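Local coordinates for extracellular solute-binding protein, family 1 (Bifidobacterium longum subsp. infantis, PDB 6FTH) that probably captures human milk oligosaccharides outside the cell and hands them to an ABC transporter, at residues Asp51-Ala54 against Lys59-Trp62; Asp187-Gly190 against Asp195-Pro198; Tyr452-Pro457 against Asp515-Lys520; Met475-Thr480 against Asp488-Ala493. One frame throughout, in Å; residues are numbered along the deposited sequence.

Contact 1 of 4, residues Asp51-Ala54 against Lys59-Trp62; sequences DLEA and KIEW
Glu-53 reaches from helix 47-56 to the backbone of Ile-60, at the start of strand 59-66, and so ties together the last two elements of a beta-alpha-beta unit that begins with strand 29-36. Its chain is stretched out, with CG anti to the backbone N (chi1 -176°), and overlaps the Ile-60 side chain alongside, the two running opposite ways. Strand 59-66 is an outermost strand of its sheet: Lys-59 and Glu-61 pair with strand 29-36, while the N-H of Ile-60 is given to Glu-53 OE2 (2.8 Å from Ile-60 N). The bond is nearly straight, 168° at the hydrogen, yet meets OE2 from above the carboxylate plane, 47° out of it. A glutamate suits this place because its methylenes pack on Ile-60 while its carboxylate takes the N-H: CB lies 3.9 Å from Ile-60 CD1. Lys-59 runs beside it in the same direction and offers its aliphatic part, CD being 3.2 Å from Glu-53 OE2, whereas the charged NZ stays 5.1 Å from that oxygen. Leu-52, one residue back, faces helix 350-360, and its CD2 comes to the edge of the Trp-62 ring. Ile-60 CG2 sits over the centre of that ring. The second oxygen of Glu-53, OE1, is served by water 1, which donates to it (2.8 Å) and, in the plane of the indole, accepts from Trp-62 NE1 (2.9 Å).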
loop_
_atom_site.group_PDB
_atom_site.type_symbol
_atom_site.label_atom_id
_atom_site.label_comp_id
_atom_site.label_asym_id
_atom_site.label_seq_id
_atom_site.Cartn_x
_atom_site.Cartn_y
_atom_site.Cartn_z
ATOM N N ASP A 51 -14.080 26.304 7.536
ATOM C CA ASP A 51 -13.405 26.657 8.784
ATOM C C ASP A 51 -11.915 26.873 8.551
ATOM O O ASP A 51 -11.324 27.823 9.075
ATOM C CB ASP A 51 -13.587 25.547 9.827
ATOM C CG ASP A 51 -15.019 25.394 10.304
ATOM O OD1 ASP A 51 -15.870 26.242 9.956
ATOM O OD2 ASP A 51 -15.293 24.416 11.037
ATOM N N LEU A 52 -11.281 25.984 7.777
ATOM C CA LEU A 52 -9.843 26.077 7.585
ATOM C C LEU A 52 -9.475 27.386 6.914
ATOM O O LEU A 52 -8.516 28.057 7.314
ATOM C CB LEU A 52 -9.368 24.897 6.738
ATOM C CG LEU A 52 -7.898 24.850 6.311
ATOM C CD1 LEU A 52 -7.019 24.715 7.523
ATOM C CD2 LEU A 52 -7.685 23.682 5.334
ATOM N N GLU A 53 -10.232 27.753 5.879
ATOM C CA GLU A 53 -9.992 28.990 5.157
ATOM C C GLU A 53 -10.106 30.192 6.084
ATOM O O GLU A 53 -9.257 31.085 6.061
ATOM C CB GLU A 53 -10.985 29.109 4.002
ATOM C CG GLU A 53 -10.746 30.324 3.156
ATOM C CD GLU A 53 -11.593 30.322 1.890
ATOM O OE1 GLU A 53 -12.594 29.578 1.834
ATOM O OE2 GLU A 53 -11.241 31.045 0.948
ATOM N N ALA A 54 -11.142 30.221 6.919
ATOM C CA ALA A 54 -11.280 31.310 7.881
ATOM C C ALA A 54 -10.092 31.347 8.831
ATOM O O ALA A 54 -9.507 32.409 9.086
ATOM C CB ALA A 54 -12.571 31.114 8.671
ATOM N N LYS A 59 -7.612 33.593 1.312
ATOM C CA LYS A 59 -8.590 33.124 0.345
ATOM C C LYS A 59 -8.004 31.905 -0.345
ATOM O O LYS A 59 -6.921 31.996 -0.935
ATOM C CB LYS A 59 -8.903 34.212 -0.677
ATOM C CG LYS A 59 -9.808 33.748 -1.806
ATOM C CD LYS A 59 -11.187 33.372 -1.301
ATOM C CE LYS A 59 -11.985 32.634 -2.362
ATOM N NZ LYS A 59 -11.540 33.014 -3.732
ATOM N N ILE A 60 -8.712 30.777 -0.266
ATOM C CA ILE A 60 -8.285 29.534 -0.910
ATOM C C ILE A 60 -9.031 29.386 -2.226
ATOM O O ILE A 60 -10.269 29.375 -2.263
ATOM C CB ILE A 60 -8.508 28.314 -0.008
ATOM C CG1 ILE A 60 -7.674 28.443 1.270
ATOM C CG2 ILE A 60 -8.148 27.040 -0.774
ATOM C CD1 ILE A 60 -7.958 27.373 2.302
ATOM N N GLU A 61 -8.280 29.251 -3.304
ATOM C CA GLU A 61 -8.843 28.917 -4.606
ATOM C C GLU A 61 -8.608 27.428 -4.832
ATOM O O GLU A 61 -7.520 27.016 -5.251
ATOM C CB GLU A 61 -8.192 29.778 -5.680
ATOM C CG GLU A 61 -8.487 31.256 -5.482
ATOM C CD GLU A 61 -8.119 32.109 -6.684
ATOM O OE1 GLU A 61 -7.353 31.635 -7.555
ATOM O OE2 GLU A 61 -8.602 33.257 -6.749
ATOM N N TRP A 62 -9.634 26.624 -4.562
ATOM C CA TRP A 62 -9.513 25.178 -4.676
ATOM C C TRP A 62 -9.596 24.772 -6.142
ATOM O O TRP A 62 -10.403 25.307 -6.912
ATOM C CB TRP A 62 -10.638 24.470 -3.912
ATOM C CG TRP A 62 -10.713 24.706 -2.415
ATOM C CD1 TRP A 62 -11.607 25.497 -1.758
ATOM C CD2 TRP A 62 -9.889 24.112 -1.397
ATOM N NE1 TRP A 62 -11.392 25.446 -0.410
ATOM C CE2 TRP A 62 -10.340 24.607 -0.158
ATOM C CE3 TRP A 62 -8.810 23.227 -1.414
ATOM C CZ2 TRP A 62 -9.757 24.246 1.044
ATOM C CZ3 TRP A 62 -8.232 22.873 -0.218
ATOM C CH2 TRP A 62 -8.709 23.385 0.999
HETATM O O HOH W 1 -12.620 26.826 1.879
HETATM O O HOH W 2 -12.678 29.190 -1.248
#

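Contact 2 of 4, residues Asp187-Gly190 against Asp195-Pro198; sequences DPNG and DEIP
Glu-196 turns its carboxylate into the type I beta turn Asp-187 to Gly-190, which is closed by a bond from Gly-190 N to Asp-187 O. Among the direct hydrogen bonds, Asn-189 N donates its N-H to Glu-196 OE2 (3.0 Å), nearly in line with the C-O bond. The Asn-189 amide and the Asp-195 carboxylate come from opposite directions, their planes 59° apart: ND2 donates to OD2 (3.2 Å), which lies in the amide plane and is met on its syn side, with a weak second bond to OD1. ND2 also serves Ala-290 O, and Asp-195 OD2 forms a salt bridge with Lys-291. Water 3 adds a bridge, accepting from Asp-187 N and donating to Glu-196 OE1. Between the two segments the apolar contact is that of the Pro-188 ring; the bend at chi2 (80°) brings Glu-196 CG and CD against Pro-188 CG and CD, and Trp-161 touches both residues. Several acceptor oxygens also lie close together without a hydrogen bond between them: Asn-189 OD1, which accepts from Asn-191 N, is 2.8 Å from Glu-196 OE2, and Asp-187 OD1 is 3.4 Å from the same atom, while Asp-187 OD2 accepts from Gly-192 N. A leucine in place of Glu-196 would probably leave the Asn-189 N-H without its acceptor and water 3 without one of its mates. So many converging oxygens would probably be costly without a cation between them. Their spacing, and the order Asp-187, Asn-189, Asn-191, Asp-195, Glu-196, are consistent with an EF-hand-like calcium loop, as in alginate-binding relatives.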
loop_
_atom_site.group_PDB
_atom_site.type_symbol
_atom_site.label_atom_id
_atom_site.label_comp_id
_atom_site.label_asym_id
_atom_site.label_seq_id
_atom_site.Cartn_x
_atom_site.Cartn_y
_atom_site.Cartn_z
ATOM N N ASP A 187 -16.833 -30.610 -1.224
ATOM C CA ASP A 187 -18.042 -29.794 -1.194
ATOM C C ASP A 187 -18.225 -29.081 0.147
ATOM O O ASP A 187 -19.295 -29.166 0.766
ATOM C CB ASP A 187 -19.260 -30.658 -1.497
ATOM C CG ASP A 187 -20.501 -29.836 -1.777
ATOM O OD1 ASP A 187 -20.366 -28.707 -2.282
ATOM O OD2 ASP A 187 -21.625 -30.316 -1.486
ATOM N N PRO A 188 -17.219 -28.352 0.628
ATOM C CA PRO A 188 -17.360 -27.739 1.953
ATOM C C PRO A 188 -18.499 -26.751 2.047
ATOM O O PRO A 188 -19.018 -26.539 3.145
ATOM C CB PRO A 188 -15.992 -27.073 2.188
ATOM C CG PRO A 188 -15.432 -26.859 0.809
ATOM C CD PRO A 188 -15.885 -28.100 0.058
ATOM N N ASN A 189 -18.922 -26.127 0.949
ATOM C CA ASN A 189 -20.046 -25.199 1.042
ATOM C C ASN A 189 -21.402 -25.882 0.946
ATOM O O ASN A 189 -22.422 -25.191 1.048
ATOM C CB ASN A 189 -19.921 -24.007 0.072
ATOM C CG ASN A 189 -20.178 -24.357 -1.396
ATOM O OD1 ASN A 189 -20.715 -25.417 -1.721
ATOM N ND2 ASN A 189 -19.840 -23.427 -2.281
ATOM N N GLY A 190 -21.426 -27.200 0.750
ATOM C CA GLY A 190 -22.626 -27.996 0.940
ATOM C C GLY A 190 -23.646 -27.956 -0.173
ATOM O O GLY A 190 -24.744 -28.494 0.007
ATOM N N ASP A 195 -18.089 -26.227 -7.150
ATOM C CA ASP A 195 -17.955 -24.807 -7.438
ATOM C C ASP A 195 -16.882 -24.148 -6.591
ATOM O O ASP A 195 -16.556 -22.988 -6.844
ATOM C CB ASP A 195 -19.291 -24.070 -7.220
ATOM C CG ASP A 195 -19.807 -24.155 -5.779
ATOM O OD1 ASP A 195 -19.517 -25.131 -5.076
ATOM O OD2 ASP A 195 -20.534 -23.231 -5.351
ATOM N N GLU A 196 -16.358 -24.863 -5.600
ATOM C CA GLU A 196 -15.319 -24.320 -4.743
ATOM C C GLU A 196 -14.085 -23.995 -5.562
ATOM O O GLU A 196 -13.582 -24.829 -6.322
ATOM C CB GLU A 196 -14.948 -25.340 -3.675
ATOM C CG GLU A 196 -15.916 -25.450 -2.503
ATOM C CD GLU A 196 -17.167 -26.292 -2.791
ATOM O OE1 GLU A 196 -17.276 -26.904 -3.871
ATOM O OE2 GLU A 196 -18.045 -26.317 -1.902
ATOM N N ILE A 197 -13.579 -22.782 -5.369
ATOM C CA ILE A 197 -12.265 -22.377 -5.858
ATOM C C ILE A 197 -11.316 -22.525 -4.677
ATOM O O ILE A 197 -11.362 -21.700 -3.754
ATOM C CB ILE A 197 -12.300 -20.924 -6.347
ATOM C CG1 ILE A 197 -13.310 -20.755 -7.491
ATOM C CG2 ILE A 197 -10.903 -20.502 -6.811
ATOM C CD1 ILE A 197 -13.620 -19.294 -7.873
ATOM N N PRO A 198 -10.477 -23.567 -4.627
ATOM C CA PRO A 198 -9.696 -23.780 -3.406
ATOM C C PRO A 198 -8.834 -22.588 -3.040
ATOM O O PRO A 198 -8.869 -22.144 -1.890
ATOM C CB PRO A 198 -8.902 -25.044 -3.730
ATOM C CG PRO A 198 -9.787 -25.766 -4.707
ATOM C CD PRO A 198 -10.325 -24.697 -5.562
HETATM O O HOH W 3 -16.370 -29.589 -3.929
#

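Contact 3 of 4, residues Tyr452-Pro457 against Asp515-Lys520; sequences YVNPDP and DIYTKK
Tyr-517, on the last turn of helix 503-518, lays one face of its ring over the backbone of Tyr-452 and Val-453. Ring contacts dominate. Val-453 CA makes a CH-pi contact, 3.9 Å from the ring centroid and 14° off the normal, while Tyr-452 O stands on the same face, offset toward the rim, 3.1 Å from Tyr-517 CE2. Tyr-517 CD2 meets the edge of the Tyr-452 ring, 3.8 Å from its CD1. Tyr-452 CG lies between its backbone N and carbonyl carbon (chi1 47°), which carries the ring alongside the helix end. A tyrosine suits position 517 because its broad ring covers two backbone residues while its hydroxyl reaches Asn-454. Among apolar contacts, Val-453 CG2 packs on Tyr-517 CB; being branched, the valine can also touch Trp-510 and Trp-513 of the same helix. Polar links are slight. Tyr-517 OH gives a weak hydrogen bond to Asn-454 O (3.5 Å), and water 4 bonds to Tyr-452 OH (2.6 Å) and donates to Tyr-517 O. With only a methyl group in place of the phenol, as in an alanine, the backbone of Tyr-452 and Val-453 would probably lose its cover and Asn-454 O its weak donor. Just past the helix end, Lys-519 NZ reaches back to Asp-515 OD1 in a salt bridge. Two residues beyond Asn-454, Asp-456 at the N-cap position accepts the N-H of Asp-459 through OD1, so the whole is a C-terminal helix end packed on the loop that leads into the N-cap of helix 457-484.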
loop_
_atom_site.group_PDB
_atom_site.type_symbol
_atom_site.label_atom_id
_atom_site.label_comp_id
_atom_site.label_asym_id
_atom_site.label_seq_id
_atom_site.Cartn_x
_atom_site.Cartn_y
_atom_site.Cartn_z
ATOM N N TYR A 452 11.743 4.550 3.115
ATOM C CA TYR A 452 12.322 5.870 2.895
ATOM C C TYR A 452 13.584 5.860 2.026
ATOM O O TYR A 452 14.154 6.929 1.782
ATOM C CB TYR A 452 12.607 6.549 4.236
ATOM C CG TYR A 452 13.324 5.717 5.279
ATOM C CD1 TYR A 452 14.698 5.534 5.216
ATOM C CD2 TYR A 452 12.640 5.153 6.343
ATOM C CE1 TYR A 452 15.359 4.810 6.153
ATOM C CE2 TYR A 452 13.309 4.403 7.297
ATOM C CZ TYR A 452 14.668 4.242 7.200
ATOM O OH TYR A 452 15.373 3.487 8.130
ATOM N N VAL A 453 14.045 4.702 1.562
ATOM C CA VAL A 453 15.244 4.650 0.725
ATOM C C VAL A 453 14.871 5.197 -0.647
ATOM O O VAL A 453 14.159 4.534 -1.401
ATOM C CB VAL A 453 15.790 3.221 0.619
ATOM C CG1 VAL A 453 17.025 3.174 -0.296
ATOM C CG2 VAL A 453 16.162 2.694 1.990
ATOM N N ASN A 454 15.343 6.406 -0.952
ATOM C CA ASN A 454 14.925 7.175 -2.130
ATOM C C ASN A 454 16.137 7.401 -3.040
ATOM O O ASN A 454 16.961 8.278 -2.737
ATOM C CB ASN A 454 14.391 8.543 -1.669
ATOM C CG ASN A 454 13.237 8.456 -0.643
ATOM O OD1 ASN A 454 13.227 9.161 0.396
ATOM N ND2 ASN A 454 12.251 7.634 -0.948
ATOM N N PRO A 455 16.287 6.662 -4.152
ATOM C CA PRO A 455 17.401 6.945 -5.081
ATOM C C PRO A 455 17.277 8.332 -5.683
ATOM O O PRO A 455 16.177 8.849 -5.877
ATOM C CB PRO A 455 17.242 5.877 -6.161
ATOM C CG PRO A 455 16.487 4.764 -5.495
ATOM C CD PRO A 455 15.537 5.475 -4.588
ATOM N N ASP A 456 18.427 8.925 -6.006
ATOM C CA ASP A 456 18.439 10.243 -6.607
ATOM C C ASP A 456 17.890 10.188 -8.031
ATOM O O ASP A 456 17.571 9.119 -8.560
ATOM C CB ASP A 456 19.831 10.867 -6.499
ATOM C CG ASP A 456 20.858 10.271 -7.460
ATOM O OD1 ASP A 456 20.547 9.385 -8.285
ATOM O OD2 ASP A 456 22.016 10.710 -7.364
ATOM N N PRO A 457 17.704 11.354 -8.664
ATOM C CA PRO A 457 17.023 11.361 -9.962
ATOM C C PRO A 457 17.731 10.568 -11.025
ATOM O O PRO A 457 17.070 9.839 -11.767
ATOM C CB PRO A 457 16.937 12.856 -10.317
ATOM C CG PRO A 457 17.070 13.559 -9.042
ATOM C CD PRO A 457 17.964 12.723 -8.180
ATOM N N ASP A 515 22.463 1.508 1.667
ATOM C CA ASP A 515 23.598 1.778 2.553
ATOM C C ASP A 515 23.622 3.243 2.991
ATOM O O ASP A 515 23.810 3.543 4.173
ATOM C CB ASP A 515 24.907 1.402 1.853
ATOM C CG ASP A 515 25.094 -0.086 1.701
ATOM O OD1 ASP A 515 24.362 -0.866 2.343
ATOM O OD2 ASP A 515 25.986 -0.484 0.932
ATOM N N ILE A 516 23.435 4.169 2.049
ATOM C CA ILE A 516 23.441 5.601 2.376
ATOM C C ILE A 516 22.416 5.902 3.466
ATOM O O ILE A 516 22.703 6.627 4.430
ATOM C CB ILE A 516 23.184 6.437 1.109
ATOM C CG1 ILE A 516 24.428 6.428 0.205
ATOM C CG2 ILE A 516 22.773 7.866 1.462
ATOM C CD1 ILE A 516 24.192 7.015 -1.185
ATOM N N TYR A 517 21.207 5.341 3.330
ATOM C CA TYR A 517 20.110 5.670 4.246
ATOM C C TYR A 517 20.180 4.907 5.568
ATOM O O TYR A 517 19.669 5.393 6.581
ATOM C CB TYR A 517 18.767 5.375 3.579
ATOM C CG TYR A 517 18.200 6.484 2.739
ATOM C CD1 TYR A 517 18.478 6.584 1.380
ATOM C CD2 TYR A 517 17.326 7.416 3.301
ATOM C CE1 TYR A 517 17.917 7.599 0.614
ATOM C CE2 TYR A 517 16.775 8.427 2.544
ATOM C CZ TYR A 517 17.061 8.514 1.205
ATOM O OH TYR A 517 16.472 9.532 0.478
ATOM N N THR A 518 20.797 3.731 5.612
ATOM C CA THR A 518 20.667 2.871 6.781
ATOM C C THR A 518 21.961 2.598 7.521
ATOM O O THR A 518 21.900 2.127 8.665
ATOM C CB THR A 518 20.004 1.525 6.416
ATOM O OG1 THR A 518 19.610 0.868 7.617
ATOM C CG2 THR A 518 20.953 0.654 5.730
ATOM N N LYS A 519 23.123 2.885 6.927
ATOM C CA LYS A 519 24.399 2.506 7.509
ATOM C C LYS A 519 25.248 3.743 7.758
ATOM O O LYS A 519 25.187 4.725 7.005
ATOM C CB LYS A 519 25.157 1.534 6.595
ATOM C CG LYS A 519 24.457 0.194 6.465
ATOM C CD LYS A 519 25.246 -0.793 5.606
ATOM C CE LYS A 519 24.400 -2.027 5.302
ATOM N NZ LYS A 519 25.087 -2.945 4.371
ATOM N N LYS A 520 26.029 3.686 8.837
ATOM C CA LYS A 520 26.893 4.806 9.212
ATOM C C LYS A 520 28.094 4.888 8.272
ATOM O O LYS A 520 28.354 3.952 7.505
ATOM C CB LYS A 520 27.358 4.683 10.672
ATOM C CG LYS A 520 28.255 3.477 10.977
ATOM C CD LYS A 520 28.700 3.453 12.452
ATOM C CE LYS A 520 29.706 4.570 12.752
ATOM N NZ LYS A 520 30.156 4.614 14.177
HETATM O O HOH W 4 17.810 4.079 8.841
#

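Contact 4 of 4, residues Met475-Thr480 against Asp488-Ala493; sequences MQKTAT and DEEWDA
Lys-477 and Glu-490 both leave their helices with CG beside the backbone N and anti to the carbonyl carbon (chi1 -60° and -61°), but their chains then differ. The lysine bends at chi2 and again at chi3, curling its ammonium group round toward the other helix. The glutamate runs straight out beyond CG. The side chains cross at about a right angle and meet at their ends, NZ and CE against OE1, where Lys-477 NZ donates to Glu-490 OE1 at 2.7 Å in a salt bridge. The ammonium nitrogen approaches from above the carboxylate plane, 47° out of it, and lies much farther from the second oxygen, 4.2 Å from Glu-490 OE2. Long, flexible residues suit this place because the helices are well separated here: even at the closest backbone approach, Lys-477 CA and Glu-490 CA are 9.0 Å apart. Helix 457-484 turns back into helix 487-500, so the two consecutive helices form an alpha-alpha hairpin, bridged by the ion pair and by a hydrogen bond to Glu-490 OE1 from Trp-481 NE1, also on helix 457-484. The buried faces look elsewhere, toward helix 249-263: Thr-478 bonds to Tyr-251, and Trp-491 makes a cation-pi contact with Lys-252. An N-H and an ammonium group thus converge on one oxygen, which is likely to favour the ionised carboxylate and to hold OE1 in place, although solvent at this partly exposed site probably screens the attraction.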
loop_
_atom_site.group_PDB
_atom_site.type_symbol
_atom_site.label_atom_id
_atom_site.label_comp_id
_atom_site.label_asym_id
_atom_site.label_seq_id
_atom_site.Cartn_x
_atom_site.Cartn_y
_atom_site.Cartn_z
ATOM N N MET A 475 7.006 -10.712 -16.239
ATOM C CA MET A 475 5.562 -10.925 -16.214
ATOM C C MET A 475 5.175 -12.030 -17.187
ATOM O O MET A 475 4.383 -12.918 -16.849
ATOM C CB MET A 475 4.853 -9.607 -16.541
ATOM C CG MET A 475 3.347 -9.688 -16.762
ATOM S SD MET A 475 2.541 -8.069 -17.031
ATOM C CE MET A 475 3.902 -7.113 -17.709
ATOM N N GLN A 476 5.751 -12.008 -18.393
ATOM C CA GLN A 476 5.422 -13.017 -19.391
ATOM C C GLN A 476 5.887 -14.399 -18.955
ATOM O O GLN A 476 5.114 -15.363 -18.989
ATOM C CB GLN A 476 6.034 -12.624 -20.739
ATOM C CG GLN A 476 5.644 -13.530 -21.895
ATOM C CD GLN A 476 6.540 -14.751 -22.035
ATOM O OE1 GLN A 476 6.071 -15.896 -21.996
ATOM N NE2 GLN A 476 7.840 -14.513 -22.218
ATOM N N LYS A 477 7.160 -14.530 -18.560
ATOM C CA LYS A 477 7.680 -15.837 -18.203
ATOM C C LYS A 477 7.023 -16.363 -16.938
ATOM O O LYS A 477 6.710 -17.555 -16.847
ATOM C CB LYS A 477 9.194 -15.800 -18.034
ATOM C CG LYS A 477 9.953 -15.357 -19.290
ATOM C CD LYS A 477 10.482 -16.517 -20.110
ATOM C CE LYS A 477 9.418 -17.522 -20.452
ATOM N NZ LYS A 477 9.820 -18.401 -21.596
ATOM N N THR A 478 6.828 -15.502 -15.939
ATOM C CA THR A 478 6.251 -15.978 -14.691
ATOM C C THR A 478 4.854 -16.550 -14.922
ATOM O O THR A 478 4.543 -17.665 -14.476
ATOM C CB THR A 478 6.234 -14.849 -13.659
ATOM O OG1 THR A 478 7.581 -14.413 -13.389
ATOM C CG2 THR A 478 5.645 -15.356 -12.361
ATOM N N ALA A 479 4.015 -15.816 -15.660
ATOM C CA ALA A 479 2.651 -16.283 -15.895
ATOM C C ALA A 479 2.658 -17.577 -16.699
ATOM O O ALA A 479 1.915 -18.518 -16.391
ATOM C CB ALA A 479 1.841 -15.207 -16.612
ATOM N N THR A 480 3.504 -17.648 -17.728
ATOM C CA THR A 480 3.565 -18.855 -18.556
ATOM C C THR A 480 4.015 -20.059 -17.739
ATOM O O THR A 480 3.421 -21.140 -17.813
ATOM C CB THR A 480 4.503 -18.610 -19.744
ATOM O OG1 THR A 480 3.947 -17.564 -20.554
ATOM C CG2 THR A 480 4.686 -19.886 -20.563
ATOM N N ASP A 488 12.150 -25.154 -15.343
ATOM C CA ASP A 488 13.463 -25.728 -15.080
ATOM C C ASP A 488 14.379 -25.588 -16.293
ATOM O O ASP A 488 15.559 -25.249 -16.151
ATOM C CB ASP A 488 13.343 -27.192 -14.665
ATOM C CG ASP A 488 12.927 -27.375 -13.196
ATOM O OD1 ASP A 488 13.184 -26.491 -12.352
ATOM O OD2 ASP A 488 12.360 -28.441 -12.885
ATOM N N GLU A 489 13.855 -25.815 -17.492
ATOM C CA GLU A 489 14.698 -25.762 -18.681
ATOM C C GLU A 489 14.865 -24.351 -19.246
ATOM O O GLU A 489 15.750 -24.135 -20.075
ATOM C CB GLU A 489 14.144 -26.705 -19.756
ATOM C CG GLU A 489 12.745 -26.359 -20.233
ATOM C CD GLU A 489 11.639 -27.176 -19.553
ATOM O OE1 GLU A 489 11.784 -27.561 -18.367
ATOM O OE2 GLU A 489 10.614 -27.428 -20.225
ATOM N N GLU A 490 14.036 -23.389 -18.835
ATOM C CA GLU A 490 14.136 -22.016 -19.317
ATOM C C GLU A 490 14.747 -21.058 -18.298
ATOM O O GLU A 490 14.977 -19.888 -18.624
ATOM C CB GLU A 490 12.748 -21.504 -19.740
ATOM C CG GLU A 490 12.158 -22.344 -20.860
ATOM C CD GLU A 490 10.815 -21.879 -21.336
ATOM O OE1 GLU A 490 10.230 -20.931 -20.767
ATOM O OE2 GLU A 490 10.322 -22.473 -22.315
ATOM N N TRP A 491 15.011 -21.524 -17.086
ATOM C CA TRP A 491 15.407 -20.629 -15.999
ATOM C C TRP A 491 16.759 -19.964 -16.259
ATOM O O TRP A 491 16.908 -18.753 -16.073
ATOM C CB TRP A 491 15.445 -21.429 -14.705
ATOM C CG TRP A 491 15.844 -20.665 -13.490
ATOM C CD1 TRP A 491 17.018 -20.763 -12.839
ATOM C CD2 TRP A 491 15.056 -19.704 -12.760
ATOM N NE1 TRP A 491 17.036 -19.922 -11.762
ATOM C CE2 TRP A 491 15.836 -19.261 -11.689
ATOM C CE3 TRP A 491 13.767 -19.186 -12.916
ATOM C CZ2 TRP A 491 15.368 -18.325 -10.757
ATOM C CZ3 TRP A 491 13.312 -18.259 -12.010
ATOM C CH2 TRP A 491 14.115 -17.828 -10.948
ATOM N N ASP A 492 17.765 -20.737 -16.672
ATOM C CA ASP A 492 19.086 -20.149 -16.887
ATOM C C ASP A 492 19.043 -19.053 -17.952
ATOM O O ASP A 492 19.611 -17.970 -17.768
ATOM C CB ASP A 492 20.078 -21.252 -17.259
ATOM C CG ASP A 492 21.474 -20.710 -17.545
ATOM O OD1 ASP A 492 22.156 -20.283 -16.591
ATOM O OD2 ASP A 492 21.891 -20.713 -18.724
ATOM N N ALA A 493 18.351 -19.294 -19.063
ATOM C CA ALA A 493 18.292 -18.268 -20.095
ATOM C C ALA A 493 17.564 -17.030 -19.586
ATOM O O ALA A 493 17.941 -15.900 -19.905
ATOM C CB ALA A 493 17.602 -18.823 -21.339
#

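Contacts 1 and 2 belong to the two four-stranded sheets of the chain, contact 1 at outermost strand 59-66 and contact 2 leading into outermost strand 197-199; their centres are 55 Å apart on opposite sides of the chain's centre, as expected for the two lobes of a solute-binding protein. Along the chain these two come first, and both segments of contact 4 then fall between those of contact 3. Contact 3 reaches the first residue of helix 457-484, which contact 4 engages, and helix 487-500 is followed by helix 503-518, so the C-terminal helices run from one site to the other, 32 Å between centres. The nearest atoms of contacts 2 and 4 are about 16 Å apart, without touching.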